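Local coordinates for signal recognition particle 19 kDa protein (Pyrococcus furiosus, PDB 3DLU), which probably binds 7S RNA directly and mediates docking of the SRP54 subunit in the archaeal signal recognition particle, which targets nascent membrane proteins to the cytoplasmic membrane, at residues G2-R14 with G71-L85. Residues are numbered along the deposited sequence; the frame is centred on the assembly and turned at random.
Sequences GRFVVWPSELDSR and GMIVLESPYGKSKSL
The ammonium of Lys81 bonds to two oxygens of segment 2-14: NZ lies 2.7 Å from Glu10 OE2, a salt bridge met on the syn side of the carboxylate, and 2.9 Å from the carbonyl Val5 O. Lys81 gets there fully extended, CG anti to the backbone N (chi1 174°), its chain running over the Phe4 ring. Its CB stands 3.9 Å from the ring centroid and only 9° off the normal, a CH-pi contact. Glu10 OE1 accepts a hydrogen bond from Trp7 N, from above the carboxylate plane, and the two bonds, one to each oxygen, together restrain the group's rotation. The two Lys81 bonds tie the first turn of helix 81-100 both to strand 3-6 and to the 3-10 turn 8-10 that follows it. Strand 3-6 pairs antiparallel with strand 68-76, the middle strand of the three-stranded sheet within this chain. Register is set by paired backbone bonds at Phe4-Leu75 and Val6-Ile73, the straightest being Leu75 N to Phe4 O (175° at the hydrogen). On the helix-facing side Val6 CG1 meets Leu85 CD2 at 3.6 Å, while its CG2 packs on Leu75 CD1; helix 34-43 covers Ile73 and Leu75 further on. On the reverse face Arg3 reaches side-on to Glu76, NE and NH2 both bonding OE2, with NH2 at 2.8 Å. That oxygen lies in the guanidinium plane, although both nitrogens approach from above the carboxylate. Arg3 and Val5, on this face, and Trp7 beyond the strand touch a second copy of the protein, Val5 packing on Glu10 of that subunit.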
loop_
_atom_site.group_PDB
_atom_site.type_symbol
_atom_site.label_atom_id
_atom_site.label_comp_id
_atom_site.label_asym_id
_atom_site.label_seq_id
_atom_site.Cartn_x
_atom_site.Cartn_y
_atom_site.Cartn_z
ATOM N N GLY A 2 -18.648 15.751 1.997
ATOM C CA GLY A 2 -18.315 14.575 2.778
ATOM C C GLY A 2 -17.047 13.901 2.296
ATOM O O GLY A 2 -16.565 14.167 1.198
ATOM N N ARG A 3 -16.511 13.018 3.126
ATOM C CA ARG A 3 -15.305 12.277 2.811
ATOM C C ARG A 3 -15.678 10.843 2.420
ATOM O O ARG A 3 -16.527 10.228 3.052
ATOM C CB ARG A 3 -14.390 12.282 4.033
ATOM C CG ARG A 3 -13.030 11.679 3.827
ATOM C CD ARG A 3 -12.225 11.803 5.120
ATOM N NE ARG A 3 -11.872 13.190 5.417
ATOM C CZ ARG A 3 -10.894 13.540 6.252
ATOM N NH1 ARG A 3 -10.183 12.602 6.865
ATOM N NH2 ARG A 3 -10.615 14.823 6.466
ATOM N N PHE A 4 -15.064 10.323 1.362
ATOM C CA PHE A 4 -15.341 8.954 0.931
ATOM C C PHE A 4 -14.186 8.404 0.113
ATOM O O PHE A 4 -13.299 9.148 -0.309
ATOM C CB PHE A 4 -16.652 8.874 0.126
ATOM C CG PHE A 4 -16.704 9.831 -1.034
ATOM C CD1 PHE A 4 -17.314 11.071 -0.901
ATOM C CD2 PHE A 4 -16.116 9.505 -2.245
ATOM C CE1 PHE A 4 -17.347 11.965 -1.964
ATOM C CE2 PHE A 4 -16.141 10.397 -3.319
ATOM C CZ PHE A 4 -16.758 11.624 -3.178
ATOM N N VAL A 5 -14.210 7.098 -0.117
ATOM C CA VAL A 5 -13.191 6.445 -0.907
ATOM C C VAL A 5 -13.612 6.384 -2.378
ATOM O O VAL A 5 -14.790 6.230 -2.693
ATOM C CB VAL A 5 -12.909 5.015 -0.376
ATOM C CG1 VAL A 5 -14.157 4.132 -0.492
ATOM C CG2 VAL A 5 -11.735 4.391 -1.108
ATOM N N VAL A 6 -12.639 6.548 -3.264
ATOM C CA VAL A 6 -12.816 6.246 -4.682
ATOM C C VAL A 6 -11.908 5.078 -5.042
ATOM O O VAL A 6 -10.689 5.114 -4.838
ATOM C CB VAL A 6 -12.523 7.456 -5.575
ATOM C CG1 VAL A 6 -12.654 7.076 -7.065
ATOM C CG2 VAL A 6 -13.472 8.612 -5.235
ATOM N N TRP A 7 -12.516 4.018 -5.551
ATOM C CA TRP A 7 -11.782 2.853 -5.997
ATOM C C TRP A 7 -11.866 2.894 -7.540
ATOM O O TRP A 7 -12.967 2.966 -8.092
ATOM C CB TRP A 7 -12.430 1.601 -5.371
ATOM C CG TRP A 7 -11.888 0.296 -5.859
ATOM C CD1 TRP A 7 -10.576 -0.069 -5.944
ATOM C CD2 TRP A 7 -12.651 -0.839 -6.290
ATOM N NE1 TRP A 7 -10.472 -1.359 -6.431
ATOM C CE2 TRP A 7 -11.734 -1.851 -6.646
ATOM C CE3 TRP A 7 -14.020 -1.095 -6.417
ATOM C CZ2 TRP A 7 -12.145 -3.105 -7.123
ATOM C CZ3 TRP A 7 -14.428 -2.344 -6.893
ATOM C CH2 TRP A 7 -13.486 -3.326 -7.241
ATOM N N PRO A 8 -10.714 2.942 -8.233
ATOM C CA PRO A 8 -10.738 3.213 -9.681
ATOM C C PRO A 8 -11.700 2.305 -10.461
ATOM O O PRO A 8 -12.303 2.748 -11.439
ATOM C CB PRO A 8 -9.286 2.957 -10.101
ATOM C CG PRO A 8 -8.494 3.347 -8.872
ATOM C CD PRO A 8 -9.332 2.797 -7.732
ATOM N N SER A 9 -11.852 1.052 -10.053
ATOM C CA SER A 9 -12.781 0.161 -10.772
ATOM C C SER A 9 -14.223 0.660 -10.794
ATOM O O SER A 9 -14.996 0.305 -11.689
ATOM C CB SER A 9 -12.723 -1.265 -10.203
ATOM O OG SER A 9 -11.429 -1.805 -10.420
ATOM N N GLU A 10 -14.583 1.488 -9.817
ATOM C CA GLU A 10 -15.933 2.054 -9.751
ATOM C C GLU A 10 -16.298 2.850 -11.004
ATOM O O GLU A 10 -17.463 2.946 -11.356
ATOM C CB GLU A 10 -16.089 2.938 -8.501
ATOM C CG GLU A 10 -16.061 2.131 -7.187
ATOM C CD GLU A 10 -15.874 3.014 -5.955
ATOM O OE1 GLU A 10 -15.448 4.176 -6.104
ATOM O OE2 GLU A 10 -16.140 2.538 -4.832
ATOM N N LEU A 11 -15.297 3.404 -11.687
ATOM C CA LEU A 11 -15.569 4.210 -12.868
ATOM C C LEU A 11 -14.847 3.687 -14.119
ATOM O O LEU A 11 -14.484 4.465 -15.002
ATOM C CB LEU A 11 -15.213 5.679 -12.605
ATOM C CG LEU A 11 -13.774 6.011 -12.216
ATOM C CD1 LEU A 11 -13.309 7.318 -12.899
ATOM C CD2 LEU A 11 -13.633 6.125 -10.700
ATOM N N ASP A 12 -14.647 2.369 -14.182
ATOM C CA ASP A 12 -13.868 1.749 -15.248
ATOM C C ASP A 12 -14.826 1.074 -16.243
ATOM O O ASP A 12 -15.470 0.059 -15.931
ATOM C CB ASP A 12 -12.899 0.725 -14.640
ATOM C CG ASP A 12 -11.924 0.127 -15.657
ATOM O OD1 ASP A 12 -12.121 0.273 -16.884
ATOM O OD2 ASP A 12 -10.947 -0.521 -15.207
ATOM N N SER A 13 -14.914 1.652 -17.436
ATOM C CA SER A 13 -15.860 1.190 -18.461
ATOM C C SER A 13 -15.522 -0.195 -18.983
ATOM O O SER A 13 -16.338 -0.829 -19.658
ATOM C CB SER A 13 -15.903 2.188 -19.628
ATOM O OG SER A 13 -14.634 2.300 -20.230
ATOM N N ARG A 14 -14.314 -0.657 -18.709
ATOM C CA ARG A 14 -13.930 -2.010 -19.115
ATOM C C ARG A 14 -14.588 -3.094 -18.255
ATOM O O ARG A 14 -14.652 -4.254 -18.647
ATOM C CB ARG A 14 -12.407 -2.165 -19.102
ATOM C CG ARG A 14 -11.707 -1.320 -20.159
ATOM C CD ARG A 14 -10.275 -1.764 -20.400
ATOM N NE ARG A 14 -10.189 -3.118 -20.945
ATOM C CZ ARG A 14 -10.527 -3.455 -22.188
ATOM N NH1 ARG A 14 -10.997 -2.542 -23.027
ATOM N NH2 ARG A 14 -10.404 -4.713 -22.594
ATOM N N GLY A 71 -5.179 0.424 -6.398
ATOM C CA GLY A 71 -5.134 1.656 -5.630
ATOM C C GLY A 71 -6.455 2.144 -5.090
ATOM O O GLY A 71 -7.501 1.516 -5.292
ATOM N N MET A 72 -6.397 3.269 -4.387
ATOM C CA MET A 72 -7.587 3.909 -3.839
ATOM C C MET A 72 -7.268 5.339 -3.482
ATOM O O MET A 72 -6.103 5.696 -3.257
ATOM C CB MET A 72 -8.117 3.172 -2.599
ATOM C CG MET A 72 -7.209 3.271 -1.359
ATOM S SD MET A 72 -7.520 4.676 -0.252
ATOM C CE MET A 72 -8.589 3.922 1.017
ATOM N N ILE A 73 -8.300 6.165 -3.460
ATOM C CA ILE A 73 -8.141 7.581 -3.159
ATOM C C ILE A 73 -9.204 7.926 -2.143
ATOM O O ILE A 73 -10.356 7.533 -2.295
ATOM C CB ILE A 73 -8.359 8.487 -4.405
ATOM C CG1 ILE A 73 -7.453 8.085 -5.578
ATOM C CG2 ILE A 73 -8.115 9.945 -4.040
ATOM C CD1 ILE A 73 -8.017 6.990 -6.473
ATOM N N VAL A 74 -8.822 8.640 -1.092
ATOM C CA VAL A 74 -9.799 9.204 -0.185
ATOM C C VAL A 74 -9.913 10.674 -0.547
ATOM O O VAL A 74 -8.903 11.369 -0.656
ATOM C CB VAL A 74 -9.349 9.065 1.286
ATOM C CG1 VAL A 74 -10.357 9.728 2.197
ATOM C CG2 VAL A 74 -9.180 7.578 1.652
ATOM N N LEU A 75 -11.154 11.123 -0.752
ATOM C CA LEU A 75 -11.460 12.477 -1.198
ATOM C C LEU A 75 -12.533 13.141 -0.328
ATOM O O LEU A 75 -13.297 12.462 0.350
ATOM C CB LEU A 75 -11.969 12.440 -2.645
ATOM C CG LEU A 75 -11.035 11.977 -3.760
ATOM C CD1 LEU A 75 -11.791 11.897 -5.083
ATOM C CD2 LEU A 75 -9.833 12.911 -3.873
ATOM N N GLU A 76 -12.582 14.475 -0.349
ATOM C CA GLU A 76 -13.719 15.201 0.193
ATOM C C GLU A 76 -14.342 15.999 -0.940
ATOM O O GLU A 76 -13.629 16.638 -1.706
ATOM C CB GLU A 76 -13.275 16.145 1.316
ATOM C CG GLU A 76 -13.041 15.425 2.613
ATOM C CD GLU A 76 -12.510 16.335 3.711
ATOM O OE1 GLU A 76 -12.001 17.427 3.398
ATOM O OE2 GLU A 76 -12.608 15.942 4.886
ATOM N N SER A 77 -15.665 15.974 -1.036
ATOM C CA SER A 77 -16.355 16.653 -2.130
ATOM C C SER A 77 -17.664 17.234 -1.606
ATOM O O SER A 77 -18.269 16.656 -0.712
ATOM C CB SER A 77 -16.636 15.632 -3.242
ATOM O OG SER A 77 -17.640 16.071 -4.140
ATOM N N PRO A 78 -18.108 18.370 -2.173
ATOM C CA PRO A 78 -19.414 18.949 -1.833
ATOM C C PRO A 78 -20.564 18.070 -2.321
ATOM O O PRO A 78 -21.702 18.261 -1.896
ATOM C CB PRO A 78 -19.443 20.275 -2.610
ATOM C CG PRO A 78 -18.185 20.346 -3.398
ATOM C CD PRO A 78 -17.461 19.052 -3.308
ATOM N N TYR A 79 -20.275 17.134 -3.220
ATOM C CA TYR A 79 -21.308 16.270 -3.800
ATOM C C TYR A 79 -21.254 14.875 -3.207
ATOM O O TYR A 79 -20.245 14.481 -2.635
ATOM C CB TYR A 79 -21.145 16.179 -5.317
ATOM C CG TYR A 79 -20.978 17.525 -5.977
ATOM C CD1 TYR A 79 -22.046 18.400 -6.083
ATOM C CD2 TYR A 79 -19.749 17.930 -6.475
ATOM C CE1 TYR A 79 -21.894 19.638 -6.674
ATOM C CE2 TYR A 79 -19.587 19.165 -7.066
ATOM C CZ TYR A 79 -20.664 20.015 -7.164
ATOM O OH TYR A 79 -20.511 21.248 -7.757
ATOM N N GLY A 80 -22.340 14.127 -3.361
ATOM C CA GLY A 80 -22.360 12.737 -2.941
ATOM C C GLY A 80 -21.429 11.923 -3.816
ATOM O O GLY A 80 -21.033 12.368 -4.894
ATOM N N LYS A 81 -21.078 10.725 -3.365
ATOM C CA LYS A 81 -20.104 9.923 -4.086
ATOM C C LYS A 81 -20.537 9.622 -5.529
ATOM O O LYS A 81 -19.732 9.724 -6.444
ATOM C CB LYS A 81 -19.802 8.621 -3.343
ATOM C CG LYS A 81 -18.903 7.663 -4.124
ATOM C CD LYS A 81 -18.428 6.510 -3.251
ATOM C CE LYS A 81 -17.667 5.471 -4.062
ATOM N NZ LYS A 81 -17.015 4.460 -3.183
ATOM N N SER A 82 -21.796 9.246 -5.731
ATOM C CA SER A 82 -22.235 8.849 -7.064
ATOM C C SER A 82 -22.022 9.984 -8.077
ATOM O O SER A 82 -21.470 9.775 -9.160
ATOM C CB SER A 82 -23.695 8.396 -7.044
ATOM O OG SER A 82 -24.107 7.999 -8.338
ATOM N N LYS A 83 -22.441 11.192 -7.722
ATOM C CA LYS A 83 -22.246 12.330 -8.612
ATOM C C LYS A 83 -20.767 12.683 -8.773
ATOM O O LYS A 83 -20.329 13.060 -9.859
ATOM C CB LYS A 83 -23.035 13.550 -8.135
ATOM C CG LYS A 83 -22.765 14.806 -8.952
ATOM C CD LYS A 83 -23.043 14.579 -10.444
ATOM C CE LYS A 83 -22.948 15.884 -11.229
ATOM N NZ LYS A 83 -23.139 15.705 -12.707
ATOM N N SER A 84 -20.002 12.579 -7.692
ATOM C CA SER A 84 -18.568 12.855 -7.761
ATOM C C SER A 84 -17.845 11.886 -8.710
ATOM O O SER A 84 -16.940 12.289 -9.430
ATOM C CB SER A 84 -17.942 12.793 -6.356
ATOM O OG SER A 84 -18.503 13.782 -5.500
ATOM N N LEU A 85 -18.198 10.604 -8.666
ATOM C CA LEU A 85 -17.611 9.619 -9.577
ATOM C C LEU A 85 -17.894 9.969 -11.035
ATOM O O LEU A 85 -17.015 9.861 -11.888
ATOM C CB LEU A 85 -18.122 8.212 -9.286
ATOM C CG LEU A 85 -17.680 7.545 -7.975
ATOM C CD1 LEU A 85 -18.356 6.192 -7.810
ATOM C CD2 LEU A 85 -16.149 7.415 -7.897
HETATM O O HOH W 1 -20.323 13.811 0.034
#